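Local structure of putative glyoxalase superfamily protein (Ralstonia eutropha, 3IUZ) at residues 42-46 and 131-135. The protein probably acts as an Fe(2+)-dependent dioxygenase of the 2-oxoadipate dioxygenase/decarboxylase family, converting 2-oxoadipate to 2-hydroxyglutarate. Coordinates in Å, arbitrary orientation, origin at the centre of the assembly. Numbering follows the deposited sequence.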
loop_
_atom_site.group_PDB
_atom_site.type_symbol
_atom_site.label_atom_id
_atom_site.label_comp_id
_atom_site.label_asym_id
_atom_site.label_seq_id
_atom_site.Cartn_x
_atom_site.Cartn_y
_atom_site.Cartn_z
ATOM N N ARG A 42 0.515 12.892 -14.841
ATOM C CA ARG A 42 0.011 11.746 -14.103
ATOM C C ARG A 42 1.118 10.930 -13.461
ATOM O O ARG A 42 0.921 10.419 -12.345
ATOM C CB ARG A 42 -0.865 10.824 -14.938
ATOM C CG ARG A 42 -0.175 10.092 -16.011
ATOM C CD ARG A 42 -1.131 9.172 -16.756
ATOM N NE ARG A 42 -0.388 8.359 -17.700
ATOM C CZ ARG A 42 -0.912 7.463 -18.525
ATOM N NH1 ARG A 42 -2.232 7.241 -18.573
ATOM N NH2 ARG A 42 -0.094 6.796 -19.310
ATOM N N ALA A 43 2.249 10.780 -14.158
ATOM C CA ALA A 43 3.430 10.112 -13.579
ATOM C C ALA A 43 3.942 10.813 -12.305
ATOM O O ALA A 43 4.231 10.177 -11.283
ATOM C CB ALA A 43 4.542 10.042 -14.587
ATOM N N GLU A 44 4.132 12.120 -12.384
ATOM C CA GLU A 44 4.520 12.876 -11.205
ATOM C C GLU A 44 3.512 12.709 -10.042
ATOM O O GLU A 44 3.914 12.551 -8.873
ATOM C CB GLU A 44 4.650 14.349 -11.544
ATOM C CG GLU A 44 5.811 14.662 -12.510
ATOM C CD GLU A 44 5.821 16.073 -13.055
ATOM O OE1 GLU A 44 4.805 16.809 -12.930
ATOM O OE2 GLU A 44 6.870 16.455 -13.618
ATOM N N ILE A 45 2.220 12.775 -10.364
ATOM C CA ILE A 45 1.211 12.666 -9.348
ATOM C C ILE A 45 1.246 11.272 -8.732
ATOM O O ILE A 45 1.134 11.113 -7.491
ATOM C CB ILE A 45 -0.192 13.029 -9.897
ATOM C CG1 ILE A 45 -0.254 14.536 -10.135
ATOM C CG2 ILE A 45 -1.328 12.582 -8.951
ATOM C CD1 ILE A 45 -1.381 14.965 -11.180
ATOM N N ALA A 46 1.378 10.259 -9.587
ATOM C CA ALA A 46 1.390 8.881 -9.103
ATOM C C ALA A 46 2.573 8.632 -8.172
ATOM O O ALA A 46 2.426 7.991 -7.113
ATOM C CB ALA A 46 1.401 7.891 -10.263
ATOM N N ALA A 131 1.445 -1.865 -12.548
ATOM C CA ALA A 131 2.634 -1.071 -12.848
ATOM C C ALA A 131 2.247 0.136 -13.638
ATOM O O ALA A 131 1.349 0.085 -14.486
ATOM C CB ALA A 131 3.684 -1.896 -13.670
ATOM N N HIS A 132 2.988 1.200 -13.420
ATOM C CA HIS A 132 2.691 2.460 -14.077
ATOM C C HIS A 132 3.172 2.496 -15.518
ATOM O O HIS A 132 4.361 2.266 -15.808
ATOM C CB HIS A 132 3.234 3.637 -13.283
ATOM C CG HIS A 132 2.525 4.898 -13.606
ATOM N ND1 HIS A 132 2.832 5.637 -14.727
ATOM C CD2 HIS A 132 1.474 5.522 -13.010
ATOM C CE1 HIS A 132 2.002 6.666 -14.811
ATOM N NE2 HIS A 132 1.187 6.644 -13.761
ATOM N N ALA A 133 2.258 2.829 -16.422
ATOM C CA ALA A 133 2.555 2.789 -17.872
ATOM C C ALA A 133 3.680 3.749 -18.247
ATOM O O ALA A 133 4.327 3.532 -19.234
ATOM C CB ALA A 133 1.287 3.107 -18.709
ATOM N N ASP A 134 3.905 4.812 -17.483
ATOM C CA ASP A 134 4.883 5.824 -17.886
ATOM C C ASP A 134 6.286 5.553 -17.356
ATOM O O ASP A 134 7.238 6.168 -17.819
ATOM C CB ASP A 134 4.470 7.254 -17.488
ATOM C CG ASP A 134 3.159 7.701 -18.100
ATOM O OD1 ASP A 134 2.774 7.220 -19.199
ATOM O OD2 ASP A 134 2.500 8.576 -17.475
ATOM N N ALA A 135 6.421 4.672 -16.376
ATOM C CA ALA A 135 7.725 4.372 -15.770
ATOM C C ALA A 135 7.563 3.087 -14.950
ATOM O O ALA A 135 7.618 3.132 -13.710
ATOM C CB ALA A 135 8.203 5.563 -14.863
HETATM O O HOH W 1 2.754 11.276 -17.023
#
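Arg42, in the first turn of helix 42-60, reaches across to the turn that follows strand 125-132 and pairs with Asp134 in a bidentate, side-on salt bridge. Arg42 NE donates to Asp134 OD2 and Arg42 NH2 to Asp134 OD1, both at 2.9 Å and nearly linear, so the carboxylate lies at the edge of the guanidinium. The arginine is extended from chi2 onward, which carries its guanidinium to the carboxylate. A water bridges the same two segments: it accepts from Ala43 N (3.0 Å), an amide at the helix start with no preceding turn to bond it, and donates to Asp134 OD2 (2.7 Å).

Beside this polar pair, His132, whose CA-to-CB bond points toward the helix, packs its ring against it. His132 CE1 lies 3.9 Å from Ala43 CA and His132 CD2 3.6 Å from Ala46 CB; these small residues let the imidazole approach the backbone closely. Both ring nitrogens are used: His132 ND1 accepts from Asp134 N (3.1 Å) and NE2 bonds to Leu110 O, while Tyr112 packs edge-to-face against the ring.

The ND1 bond lies within the type I turn from His132 to Ala135, closed by Ala135 N to His132 O (3.2 Å); Asp134, its third residue, has its CA-to-CB bond toward the helix. This is structural packing: the first turn of helix 42-60 packs on a type I turn, tied by a side-chain salt bridge, joining an N-terminal helix to a strand end of the mixed sheet in this glyoxalase-clan protein.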